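Local coordinates for hypothetical protein (Staphylococcus aureus subsp. aureus, PDB 1QYI) that is of unknown function but is probably a hydrolase-like member of the HAD superfamily, with a helical cap region inserted into a parallel-sheet core, at residues Thr243-Pro248 / Ile263-Asp268; Val11-Glu16 / Thr238-Thr243; Cys34-His39 / Ile87-Ile92; Ile83-His88 / Gly171-Leu176. One frame throughout, in Å; residues are numbered along the deposited sequence.

Interaction 1. Residues Thr243-Pro248 / Ile263-Asp268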
loop_
_atom_site.group_PDB
_atom_site.type_symbol
_atom_site.label_atom_id
_atom_site.label_comp_id
_atom_site.label_asym_id
_atom_site.label_seq_id
_atom_site.Cartn_x
_atom_site.Cartn_y
_atom_site.Cartn_z
ATOM N N THR A 243 11.226 -3.005 -5.289
ATOM C CA THR A 243 11.946 -2.145 -4.372
ATOM C C THR A 243 11.356 -2.097 -2.966
ATOM O O THR A 243 12.092 -2.100 -1.976
ATOM C CB THR A 243 12.002 -0.722 -4.911
ATOM O OG1 THR A 243 10.700 -0.121 -4.795
ATOM C CG2 THR A 243 12.419 -0.746 -6.379
ATOM N N GLU A 244 10.033 -2.031 -2.881
ATOM C CA GLU A 244 9.354 -1.977 -1.595
ATOM C C GLU A 244 9.535 -3.254 -0.783
ATOM O O GLU A 244 9.184 -3.307 0.397
ATOM C CB GLU A 244 7.867 -1.673 -1.810
ATOM C CG GLU A 244 7.563 -0.172 -1.780
ATOM C CD GLU A 244 6.406 0.234 -2.683
ATOM O OE1 GLU A 244 5.337 -0.413 -2.610
ATOM O OE2 GLU A 244 6.561 1.213 -3.451
ATOM N N THR A 245 10.096 -4.276 -1.426
ATOM C CA THR A 245 10.363 -5.564 -0.792
ATOM C C THR A 245 11.857 -5.688 -0.464
ATOM O O THR A 245 12.244 -5.891 0.690
ATOM C CB THR A 245 9.979 -6.733 -1.725
ATOM O OG1 THR A 245 8.704 -6.463 -2.314
ATOM C CG2 THR A 245 9.912 -8.036 -0.953
ATOM N N VAL A 246 12.694 -5.567 -1.488
ATOM C CA VAL A 246 14.139 -5.677 -1.305
ATOM C C VAL A 246 14.731 -4.637 -0.336
ATOM O O VAL A 246 15.317 -5.011 0.677
ATOM C CB VAL A 246 14.876 -5.607 -2.666
ATOM C CG1 VAL A 246 16.362 -5.343 -2.456
ATOM C CG2 VAL A 246 14.694 -6.925 -3.399
ATOM N N VAL A 247 14.573 -3.348 -0.642
ATOM C CA VAL A 247 15.116 -2.285 0.190
ATOM C C VAL A 247 14.818 -2.454 1.673
ATOM O O VAL A 247 15.730 -2.419 2.500
ATOM C CB VAL A 247 14.606 -0.908 -0.277
ATOM C CG1 VAL A 247 15.197 0.199 0.578
ATOM C CG2 VAL A 247 14.973 -0.698 -1.738
ATOM N N PRO A 248 13.541 -2.645 2.035
ATOM C CA PRO A 248 13.203 -2.813 3.453
ATOM C C PRO A 248 13.937 -4.004 4.078
ATOM O O PRO A 248 14.625 -3.859 5.087
ATOM C CB PRO A 248 11.689 -3.015 3.432
ATOM C CG PRO A 248 11.262 -2.290 2.179
ATOM C CD PRO A 248 12.331 -2.666 1.197
ATOM N N ILE A 263 12.167 -14.826 -4.604
ATOM C CA ILE A 263 11.404 -13.714 -4.071
ATOM C C ILE A 263 10.501 -13.203 -5.182
ATOM O O ILE A 263 10.953 -12.532 -6.108
ATOM C CB ILE A 263 12.314 -12.576 -3.589
ATOM C CG1 ILE A 263 13.257 -13.090 -2.496
ATOM C CG2 ILE A 263 11.461 -11.422 -3.069
ATOM C CD1 ILE A 263 14.179 -12.024 -1.901
ATOM N N ALA A 264 9.223 -13.556 -5.099
ATOM C CA ALA A 264 8.238 -13.137 -6.090
ATOM C C ALA A 264 7.532 -11.875 -5.584
ATOM O O ALA A 264 7.116 -11.814 -4.423
ATOM C CB ALA A 264 7.229 -14.259 -6.319
ATOM N N THR A 265 7.400 -10.875 -6.449
ATOM C CA THR A 265 6.760 -9.622 -6.071
ATOM C C THR A 265 5.715 -9.195 -7.090
ATOM O O THR A 265 5.486 -9.883 -8.090
ATOM C CB THR A 265 7.782 -8.469 -5.959
ATOM O OG1 THR A 265 8.288 -8.143 -7.264
ATOM C CG2 THR A 265 8.941 -8.860 -5.054
ATOM N N ALA A 266 5.098 -8.042 -6.828
ATOM C CA ALA A 266 4.068 -7.484 -7.698
ATOM C C ALA A 266 4.658 -7.092 -9.045
ATOM O O ALA A 266 3.936 -6.943 -10.029
ATOM C CB ALA A 266 3.423 -6.267 -7.030
ATOM N N SER A 267 5.972 -6.906 -9.080
ATOM C CA SER A 267 6.629 -6.556 -10.326
ATOM C C SER A 267 6.607 -7.788 -11.226
ATOM O O SER A 267 6.352 -7.685 -12.423
ATOM C CB SER A 267 8.074 -6.108 -10.075
ATOM O OG SER A 267 8.114 -4.910 -9.306
ATOM N N ASP A 268 6.853 -8.962 -10.657
ATOM C CA ASP A 268 6.838 -10.168 -11.470
ATOM C C ASP A 268 5.456 -10.420 -12.063
ATOM O O ASP A 268 5.347 -10.702 -13.252
ATOM C CB ASP A 268 7.272 -11.374 -10.647
ATOM C CG ASP A 268 8.630 -11.186 -10.041
ATOM O OD1 ASP A 268 9.582 -10.902 -10.802
ATOM O OD2 ASP A 268 8.748 -11.315 -8.804
#
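Thr245 and Thr265 mark the closest backbone approach, their CA atoms 7.6 Å apart, where helix 242-252 passes the point at which strand 263-264 gives way to helix 266-275. Both CB atoms point across the gap, and the two side chains meet at a slant: the methyl CG2 of Thr265 lies 3.6 Å from Thr245 OG1. That hydroxyl is hydrogen-bonded to the carbonyl O of Pro241, four residues earlier. On the other branch, Thr245 CG2 meets Ile263 CG2 more loosely, at 4.3 Å. The elements belong to a beta-alpha-beta unit in which helix 242-252 links strand 233-237 to strand 263-264, its parallel neighbour at the end of the sheet. Thr265 is also the N-cap of the following helix. With OG1 set between backbone N and carbonyl carbon (chi1 68°), the hydroxyl reaches forward to the first turn of the helix and accepts from Ser267 N at 3.2 Å, leaving CG2 to face Thr245. Asp268 completes a capping box: Thr265 N donates to its OD2 at 2.7 Å, nearly straight at 165°, meeting the anti side of the carboxylate. The other carboxylate oxygen, Asp268 OD1, takes a bond from Asn297 ND2, and Ser267 OG pairs with Tyr242 N.

Interaction 2. Residues Val11-Glu16 / Thr238-Thr243; sequences VFLSEE and TGRPYT
With chi1 at -64°, Arg240 sets its CG beside the backbone N, and an extended run from CG to NE then carries the guanidinium over to the 11-16 loop, where it meets Leu13. The leucine starts in the same way (chi1 -46°), and the two side chains cross at about a right angle. Leu13 pushes CD1 onto one face of the flat group, 3.6 Å above its plane and displaced toward the rim, so that the methyl lies 3.8 Å from Arg240 NH1. Ser14 contributes its backbone instead: its O sits at the guanidinium edge, in plane, 3.5 Å from Arg240 NH2. Outside the two segments, NH2 forms a salt bridge with Asp9 OD1 and NH1 donates to Glu244 O, two bonds that should limit rotation of the group. At the root of the side chain, Thr238 OG1 accepts from Arg240 N at 3.1 Å with an angle of 170°, an ST turn that shapes the backbone just before helix 242-252. Asp9 and Thr238 follow adjacent parallel strands, 3-6 and 233-237, in positions that match the second aspartate of the first HAD motif and the threonine of the second; the site is therefore probably the active-site end of the sheet. Leu13 packs further onto Phe249 and Leu252 of helix 242-252, Arg240 onto Tyr185 of helix 172-195, while the loop itself pairs through Phe12 and Ser14 with the backbone of Leu214 and Ile212.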
loop_
_atom_site.group_PDB
_atom_site.type_symbol
_atom_site.label_atom_id
_atom_site.label_comp_id
_atom_site.label_asym_id
_atom_site.label_seq_id
_atom_site.Cartn_x
_atom_site.Cartn_y
_atom_site.Cartn_z
ATOM N N VAL A 11 2.984 -10.119 8.168
ATOM C CA VAL A 11 3.870 -11.158 8.696
ATOM C C VAL A 11 5.139 -10.583 9.321
ATOM O O VAL A 11 5.395 -10.746 10.515
ATOM C CB VAL A 11 4.313 -12.141 7.579
ATOM C CG1 VAL A 11 5.333 -13.123 8.129
ATOM C CG2 VAL A 11 3.115 -12.876 7.016
ATOM N N PHE A 12 5.938 -9.932 8.480
ATOM C CA PHE A 12 7.203 -9.329 8.882
ATOM C C PHE A 12 7.045 -7.827 9.086
ATOM O O PHE A 12 7.576 -7.256 10.043
ATOM C CB PHE A 12 8.254 -9.572 7.798
ATOM C CG PHE A 12 8.721 -11.006 7.697
ATOM C CD1 PHE A 12 9.658 -11.519 8.603
ATOM C CD2 PHE A 12 8.259 -11.834 6.673
ATOM C CE1 PHE A 12 10.134 -12.832 8.489
ATOM C CE2 PHE A 12 8.728 -13.145 6.550
ATOM C CZ PHE A 12 9.674 -13.649 7.463
ATOM N N LEU A 13 6.321 -7.186 8.172
ATOM C CA LEU A 13 6.099 -5.741 8.230
ATOM C C LEU A 13 4.610 -5.416 8.160
ATOM O O LEU A 13 3.809 -6.251 7.752
ATOM C CB LEU A 13 6.801 -5.071 7.053
ATOM C CG LEU A 13 8.239 -5.469 6.702
ATOM C CD1 LEU A 13 8.616 -4.761 5.411
ATOM C CD2 LEU A 13 9.216 -5.103 7.826
ATOM N N SER A 14 4.233 -4.210 8.561
ATOM C CA SER A 14 2.833 -3.830 8.487
ATOM C C SER A 14 2.688 -2.770 7.410
ATOM O O SER A 14 3.685 -2.331 6.841
ATOM C CB SER A 14 2.330 -3.310 9.834
ATOM O OG SER A 14 3.176 -2.302 10.351
ATOM N N GLU A 15 1.452 -2.375 7.120
ATOM C CA GLU A 15 1.187 -1.374 6.086
ATOM C C GLU A 15 0.965 0.028 6.636
ATOM O O GLU A 15 0.737 0.963 5.871
ATOM C CB GLU A 15 -0.044 -1.777 5.276
ATOM C CG GLU A 15 0.135 -3.002 4.403
ATOM C CD GLU A 15 -1.162 -3.416 3.730
ATOM O OE1 GLU A 15 -2.140 -3.699 4.457
ATOM O OE2 GLU A 15 -1.205 -3.463 2.480
ATOM N N GLU A 16 1.032 0.161 7.960
ATOM C CA GLU A 16 0.813 1.437 8.646
ATOM C C GLU A 16 1.518 2.639 8.027
ATOM O O GLU A 16 0.903 3.689 7.818
ATOM C CB GLU A 16 1.244 1.321 10.113
ATOM C CG GLU A 16 0.328 0.448 10.962
ATOM C CD GLU A 16 -1.096 0.981 11.009
ATOM O OE1 GLU A 16 -1.293 2.156 11.393
ATOM O OE2 GLU A 16 -2.020 0.220 10.669
ATOM N N THR A 238 4.910 -11.546 -2.254
ATOM C CA THR A 238 4.184 -10.389 -1.721
ATOM C C THR A 238 3.503 -9.564 -2.811
ATOM O O THR A 238 3.778 -9.737 -4.000
ATOM C CB THR A 238 5.125 -9.442 -0.935
ATOM O OG1 THR A 238 4.370 -8.333 -0.431
ATOM C CG2 THR A 238 6.240 -8.927 -1.832
ATOM N N GLY A 239 2.612 -8.671 -2.388
ATOM C CA GLY A 239 1.910 -7.803 -3.317
ATOM C C GLY A 239 2.697 -6.522 -3.527
ATOM O O GLY A 239 2.340 -5.683 -4.353
ATOM N N ARG A 240 3.771 -6.371 -2.757
ATOM C CA ARG A 240 4.643 -5.209 -2.845
ATOM C C ARG A 240 5.535 -5.296 -4.084
ATOM O O ARG A 240 5.922 -6.392 -4.500
ATOM C CB ARG A 240 5.560 -5.141 -1.621
ATOM C CG ARG A 240 4.874 -4.941 -0.284
ATOM C CD ARG A 240 5.924 -4.774 0.802
ATOM N NE ARG A 240 5.377 -4.195 2.022
ATOM C CZ ARG A 240 6.002 -3.281 2.755
ATOM N NH1 ARG A 240 7.202 -2.832 2.398
ATOM N NH2 ARG A 240 5.420 -2.814 3.849
ATOM N N PRO A 241 5.852 -4.150 -4.704
ATOM C CA PRO A 241 6.724 -4.221 -5.880
ATOM C C PRO A 241 8.155 -4.565 -5.437
ATOM O O PRO A 241 8.454 -4.640 -4.233
ATOM C CB PRO A 241 6.605 -2.823 -6.497
ATOM C CG PRO A 241 6.272 -1.947 -5.319
ATOM C CD PRO A 241 5.261 -2.804 -4.573
ATOM N N TYR A 242 9.038 -4.757 -6.409
ATOM C CA TYR A 242 10.428 -5.121 -6.142
ATOM C C TYR A 242 11.161 -4.314 -5.089
ATOM O O TYR A 242 11.681 -4.868 -4.129
ATOM C CB TYR A 242 11.256 -5.063 -7.425
ATOM C CG TYR A 242 12.706 -5.424 -7.192
ATOM C CD1 TYR A 242 13.067 -6.731 -6.823
ATOM C CD2 TYR A 242 13.717 -4.474 -7.337
ATOM C CE1 TYR A 242 14.399 -7.082 -6.610
ATOM C CE2 TYR A 242 15.052 -4.810 -7.126
ATOM C CZ TYR A 242 15.388 -6.118 -6.765
ATOM O OH TYR A 242 16.711 -6.459 -6.577
ATOM N N THR A 243 11.226 -3.005 -5.289
ATOM C CA THR A 243 11.946 -2.145 -4.372
ATOM C C THR A 243 11.356 -2.097 -2.966
ATOM O O THR A 243 12.092 -2.100 -1.976
ATOM C CB THR A 243 12.002 -0.722 -4.911
ATOM O OG1 THR A 243 10.700 -0.121 -4.795
ATOM C CG2 THR A 243 12.419 -0.746 -6.379
#

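Interaction 3. Residues Cys34-His39 / Ile87-Ile92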
loop_
_atom_site.group_PDB
_atom_site.type_symbol
_atom_site.label_atom_id
_atom_site.label_comp_id
_atom_site.label_asym_id
_atom_site.label_seq_id
_atom_site.Cartn_x
_atom_site.Cartn_y
_atom_site.Cartn_z
ATOM N N CYS A 34 5.079 25.293 -1.606
ATOM C CA CYS A 34 5.440 24.744 -2.920
ATOM C C CYS A 34 4.167 24.405 -3.681
ATOM O O CYS A 34 4.190 24.200 -4.896
ATOM C CB CYS A 34 6.242 23.452 -2.767
ATOM S SG CYS A 34 7.968 23.559 -3.183
ATOM N N TYR A 35 3.064 24.345 -2.937
ATOM C CA TYR A 35 1.745 24.010 -3.468
ATOM C C TYR A 35 0.702 25.020 -2.983
ATOM O O TYR A 35 0.676 26.154 -3.459
ATOM C CB TYR A 35 1.376 22.598 -3.014
ATOM C CG TYR A 35 2.435 21.576 -3.368
ATOM C CD1 TYR A 35 2.752 21.310 -4.704
ATOM C CD2 TYR A 35 3.152 20.905 -2.371
ATOM C CE1 TYR A 35 3.758 20.405 -5.041
ATOM C CE2 TYR A 35 4.163 19.994 -2.695
ATOM C CZ TYR A 35 4.459 19.755 -4.037
ATOM O OH TYR A 35 5.463 18.893 -4.402
ATOM N N LEU A 36 -0.165 24.632 -2.052
ATOM C CA LEU A 36 -1.146 25.592 -1.562
ATOM C C LEU A 36 -0.545 26.555 -0.532
ATOM O O LEU A 36 -0.711 27.770 -0.635
ATOM C CB LEU A 36 -2.376 24.898 -0.969
ATOM C CG LEU A 36 -3.477 24.462 -1.940
ATOM C CD1 LEU A 36 -4.711 24.081 -1.126
ATOM C CD2 LEU A 36 -3.815 25.590 -2.912
ATOM N N GLY A 37 0.172 26.020 0.452
ATOM C CA GLY A 37 0.761 26.880 1.458
ATOM C C GLY A 37 -0.315 27.608 2.233
ATOM O O GLY A 37 -0.261 28.824 2.388
ATOM N N LEU A 38 -1.292 26.854 2.726
ATOM C CA LEU A 38 -2.408 27.399 3.488
ATOM C C LEU A 38 -1.951 28.091 4.766
ATOM O O LEU A 38 -2.242 29.268 4.980
ATOM C CB LEU A 38 -3.387 26.269 3.828
ATOM C CG LEU A 38 -4.882 26.388 3.512
ATOM C CD1 LEU A 38 -5.107 26.676 2.026
ATOM C CD2 LEU A 38 -5.567 25.083 3.905
ATOM N N HIS A 39 -1.241 27.360 5.618
ATOM C CA HIS A 39 -0.749 27.912 6.879
ATOM C C HIS A 39 0.685 27.449 7.172
ATOM O O HIS A 39 1.293 26.767 6.342
ATOM C CB HIS A 39 -1.690 27.508 8.021
ATOM C CG HIS A 39 -3.110 27.938 7.803
ATOM N ND1 HIS A 39 -3.461 29.221 7.448
ATOM C CD2 HIS A 39 -4.273 27.240 7.891
ATOM C CE1 HIS A 39 -4.770 29.302 7.323
ATOM N NE2 HIS A 39 -5.288 28.115 7.588
ATOM N N ILE A 87 -11.281 16.902 -1.540
ATOM C CA ILE A 87 -12.373 17.398 -0.712
ATOM C C ILE A 87 -11.985 18.724 -0.066
ATOM O O ILE A 87 -12.806 19.634 0.054
ATOM C CB ILE A 87 -12.736 16.360 0.380
ATOM C CG1 ILE A 87 -13.185 15.065 -0.288
ATOM C CG2 ILE A 87 -13.845 16.893 1.275
ATOM C CD1 ILE A 87 -14.310 15.282 -1.283
ATOM N N HIS A 88 -10.727 18.831 0.343
ATOM C CA HIS A 88 -10.250 20.059 0.953
ATOM C C HIS A 88 -9.961 21.095 -0.113
ATOM O O HIS A 88 -10.126 22.289 0.121
ATOM C CB HIS A 88 -8.990 19.811 1.773
ATOM C CG HIS A 88 -9.229 19.006 3.007
ATOM N ND1 HIS A 88 -10.321 19.219 3.832
ATOM C CD2 HIS A 88 -8.532 17.999 3.571
ATOM C CE1 HIS A 88 -10.277 18.379 4.839
ATOM N NE2 HIS A 88 -9.200 17.621 4.712
ATOM N N LEU A 89 -9.530 20.643 -1.287
ATOM C CA LEU A 89 -9.232 21.567 -2.360
ATOM C C LEU A 89 -10.534 22.220 -2.796
ATOM O O LEU A 89 -10.628 23.443 -2.874
ATOM C CB LEU A 89 -8.585 20.838 -3.542
ATOM C CG LEU A 89 -8.287 21.728 -4.757
ATOM C CD1 LEU A 89 -7.396 22.872 -4.343
ATOM C CD2 LEU A 89 -7.654 20.913 -5.853
ATOM N N ILE A 90 -11.536 21.395 -3.073
ATOM C CA ILE A 90 -12.849 21.880 -3.491
ATOM C C ILE A 90 -13.395 22.845 -2.421
ATOM O O ILE A 90 -14.047 23.836 -2.739
ATOM C CB ILE A 90 -13.837 20.672 -3.703
ATOM C CG1 ILE A 90 -13.431 19.885 -4.939
ATOM C CG2 ILE A 90 -15.268 21.161 -3.884
ATOM C CD1 ILE A 90 -13.964 18.471 -4.969
ATOM N N ASP A 91 -13.098 22.551 -1.157
ATOM C CA ASP A 91 -13.552 23.357 -0.029
ATOM C C ASP A 91 -12.924 24.758 -0.019
ATOM O O ASP A 91 -13.580 25.751 0.313
ATOM C CB ASP A 91 -13.246 22.618 1.281
ATOM C CG ASP A 91 -14.001 23.189 2.464
ATOM O OD1 ASP A 91 -15.166 23.618 2.283
ATOM O OD2 ASP A 91 -13.453 23.171 3.585
ATOM N N ILE A 92 -11.648 24.824 -0.381
ATOM C CA ILE A 92 -10.911 26.079 -0.434
ATOM C C ILE A 92 -11.317 26.850 -1.698
ATOM O O ILE A 92 -11.364 28.082 -1.696
ATOM C CB ILE A 92 -9.369 25.817 -0.447
ATOM C CG1 ILE A 92 -8.969 25.054 0.810
ATOM C CG2 ILE A 92 -8.597 27.129 -0.506
ATOM C CD1 ILE A 92 -7.516 24.655 0.847
#
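Ile92 CD1 is the focus here: it reaches out from helix 77-93 and meets two leucines of the 34-39 loop, each tip to tip. Leu38 offers both methyls, CD1 at 3.4 Å and CD2 at 3.7 Å from Ile92 CD1, while Leu36 CD1 comes to 3.5 Å of the same atom. One turn back along the helix, Leu89 CD1 stands 4.4 Å from Leu36 CD1 and widens the apolar patch. Ile92 delivers its terminal methyl by a chain that runs straight out, CG1 beside the backbone N and CD1 fully extended (chi2 176°). All of this lies in the helical region that separates strand 3-6 from strand 233-237, probably the cap of this HAD-like protein. Gly37, with a positive phi of 63°, turns the chain between the two leucines, both of which point at the helix. Farther out, Leu38 shares a backbone hydrogen bond with Leu30 of helix 16-31, and Lys33, just past that helix, donates through NZ to Gly37 O. Leu36 and Leu89 both rest on Leu115 of helix 111-115. Phe126 touches Ile92, and its carbonyl O is bonded to His39 NE2, bringing another loop against this corner.

Interaction 4. Residues Ile83-His88 / Gly171-Leu176; sequences IVFSIH and GALWTL
Two helices come within 9.0 Å, CA to CA, at Ser86 and Leu173: residues 83-88 belong to the body of helix 77-93, residues 171-176 to the start of helix 172-195. From that first turn Leu173 makes the contact. It places CG anti to its own N, and its fork then divides between two neighbours on the other helix. CD2 lies 4.0 Å from Phe85 CE2, approaching the ring obliquely, and CD1 lies 4.0 Å from Ser86 OG. Phe85 likewise holds CG anti to the backbone N (chi1 173°), which swings the ring out toward the leucine. Ser86 turns its hydroxyl back to its own helix, where OG is bonded to Phe82 O, so the oxygen beside the leucine methyl already has a polar partner. The result is a helix-to-helix seam inside the alpha-helical region that probably forms the cap over the HAD-like core. Gly171 is the N-cap of the second helix, and its carbonyl O is gripped twice by one residue: Thr175 N donates at 2.8 Å, and Thr175 OG1, also at 2.8 Å, reaches it from the opposite face, lying 40° out of the carbonyl plane. Beside the seam, Trp174 stands edge-to-face with Phe82 and donates through NE1 to Asp79 OD1, adding a second link between the two helices. Helix 16-31 packs on Phe85 through Val26, Leu29 and Leu30, and Leu151 of helix 144-158 touches both Ile83 and Ser86.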
loop_
_atom_site.group_PDB
_atom_site.type_symbol
_atom_site.label_atom_id
_atom_site.label_comp_id
_atom_site.label_asym_id
_atom_site.label_seq_id
_atom_site.Cartn_x
_atom_site.Cartn_y
_atom_site.Cartn_z
ATOM N N ILE A 83 -8.451 11.521 -3.000
ATOM C CA ILE A 83 -9.830 11.897 -2.685
ATOM C C ILE A 83 -9.896 12.819 -1.467
ATOM O O ILE A 83 -10.617 13.819 -1.469
ATOM C CB ILE A 83 -10.743 10.632 -2.447
ATOM C CG1 ILE A 83 -11.686 10.412 -3.642
ATOM C CG2 ILE A 83 -11.644 10.826 -1.234
ATOM C CD1 ILE A 83 -11.017 10.022 -4.947
ATOM N N VAL A 84 -9.137 12.486 -0.434
ATOM C CA VAL A 84 -9.102 13.285 0.788
ATOM C C VAL A 84 -8.580 14.697 0.502
ATOM O O VAL A 84 -9.075 15.678 1.053
ATOM C CB VAL A 84 -8.207 12.602 1.858
ATOM C CG1 VAL A 84 -7.906 13.566 2.996
ATOM C CG2 VAL A 84 -8.918 11.359 2.389
ATOM N N PHE A 85 -7.585 14.805 -0.370
ATOM C CA PHE A 85 -7.028 16.104 -0.684
ATOM C C PHE A 85 -7.933 16.913 -1.605
ATOM O O PHE A 85 -7.901 18.149 -1.587
ATOM C CB PHE A 85 -5.654 15.946 -1.322
ATOM C CG PHE A 85 -5.089 17.234 -1.822
ATOM C CD1 PHE A 85 -4.565 18.167 -0.936
ATOM C CD2 PHE A 85 -5.133 17.541 -3.187
ATOM C CE1 PHE A 85 -4.093 19.391 -1.399
ATOM C CE2 PHE A 85 -4.664 18.763 -3.663
ATOM C CZ PHE A 85 -4.141 19.696 -2.770
ATOM N N SER A 86 -8.731 16.228 -2.417
ATOM C CA SER A 86 -9.645 16.918 -3.335
ATOM C C SER A 86 -10.794 17.586 -2.571
ATOM O O SER A 86 -11.217 18.695 -2.906
ATOM C CB SER A 86 -10.218 15.935 -4.366
ATOM O OG SER A 86 -9.235 15.527 -5.292
ATOM N N ILE A 87 -11.281 16.902 -1.540
ATOM C CA ILE A 87 -12.373 17.398 -0.712
ATOM C C ILE A 87 -11.985 18.724 -0.066
ATOM O O ILE A 87 -12.806 19.634 0.054
ATOM C CB ILE A 87 -12.736 16.360 0.380
ATOM C CG1 ILE A 87 -13.185 15.065 -0.288
ATOM C CG2 ILE A 87 -13.845 16.893 1.275
ATOM C CD1 ILE A 87 -14.310 15.282 -1.283
ATOM N N HIS A 88 -10.727 18.831 0.343
ATOM C CA HIS A 88 -10.250 20.059 0.953
ATOM C C HIS A 88 -9.961 21.095 -0.113
ATOM O O HIS A 88 -10.126 22.289 0.121
ATOM C CB HIS A 88 -8.990 19.811 1.773
ATOM C CG HIS A 88 -9.229 19.006 3.007
ATOM N ND1 HIS A 88 -10.321 19.219 3.832
ATOM C CD2 HIS A 88 -8.532 17.999 3.571
ATOM C CE1 HIS A 88 -10.277 18.379 4.839
ATOM N NE2 HIS A 88 -9.200 17.621 4.712
ATOM N N GLY A 171 -5.446 11.569 -13.277
ATOM C CA GLY A 171 -5.372 12.886 -13.889
ATOM C C GLY A 171 -4.089 13.616 -13.544
ATOM O O GLY A 171 -3.220 13.068 -12.867
ATOM N N ALA A 172 -3.959 14.851 -14.014
ATOM C CA ALA A 172 -2.763 15.623 -13.724
ATOM C C ALA A 172 -2.615 15.817 -12.213
ATOM O O ALA A 172 -1.517 15.684 -11.671
ATOM C CB ALA A 172 -2.816 16.979 -14.432
ATOM N N LEU A 173 -3.717 16.131 -11.533
ATOM C CA LEU A 173 -3.675 16.327 -10.085
ATOM C C LEU A 173 -3.366 14.993 -9.407
ATOM O O LEU A 173 -2.613 14.947 -8.436
ATOM C CB LEU A 173 -5.021 16.847 -9.561
ATOM C CG LEU A 173 -5.106 17.666 -8.258
ATOM C CD1 LEU A 173 -6.397 17.289 -7.563
ATOM C CD2 LEU A 173 -3.919 17.419 -7.338
ATOM N N TRP A 174 -3.953 13.915 -9.923
ATOM C CA TRP A 174 -3.745 12.584 -9.358
ATOM C C TRP A 174 -2.279 12.175 -9.480
ATOM O O TRP A 174 -1.723 11.523 -8.594
ATOM C CB TRP A 174 -4.611 11.548 -10.082
ATOM C CG TRP A 174 -4.587 10.189 -9.428
ATOM C CD1 TRP A 174 -5.429 9.738 -8.456
ATOM C CD2 TRP A 174 -3.637 9.139 -9.659
ATOM N NE1 TRP A 174 -5.073 8.472 -8.068
ATOM C CE2 TRP A 174 -3.994 8.076 -8.791
ATOM C CE3 TRP A 174 -2.547 8.986 -10.516
ATOM C CZ2 TRP A 174 -3.254 6.867 -8.756
ATOM C CZ3 TRP A 174 -1.826 7.791 -10.473
ATOM C CH2 TRP A 174 -2.193 6.744 -9.606
ATOM N N THR A 175 -1.672 12.558 -10.601
ATOM C CA THR A 175 -0.272 12.271 -10.876
ATOM C C THR A 175 0.621 13.047 -9.915
ATOM O O THR A 175 1.618 12.523 -9.430
ATOM C CB THR A 175 0.061 12.625 -12.345
ATOM O OG1 THR A 175 -0.775 11.845 -13.205
ATOM C CG2 THR A 175 1.517 12.331 -12.675
ATOM N N LEU A 176 0.242 14.290 -9.630
ATOM C CA LEU A 176 0.995 15.126 -8.704
ATOM C C LEU A 176 1.012 14.503 -7.320
ATOM O O LEU A 176 2.079 14.229 -6.766
ATOM C CB LEU A 176 0.381 16.523 -8.596
ATOM C CG LEU A 176 1.021 17.432 -7.539
ATOM C CD1 LEU A 176 2.513 17.605 -7.826
ATOM C CD2 LEU A 176 0.315 18.784 -7.521
#

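From the N terminus, interaction 2 opens first, in the loop after strand 3-6, and closes only at 238-243, enclosing the mostly helical insertion and strand 233-237. Nested inside that long loop are interactions 3 and 4. Interaction 3 ties the 34-39 loop to helix 77-93; interaction 4 starts on the same helix, sharing Ile87 and His88, and leads on to helix 172-195. Their centres are 11 Å apart, and they touch through Leu89 and Leu173 and through Tyr35 and Leu176. Interaction 1 follows once interaction 2 has closed, sharing Thr243 and helix 242-252, and finishes a beta-alpha-beta unit. The two pairs do not touch, the nearest atoms of interactions 1 and 4 being about 12 Å apart, but helix 172-195 reaches both.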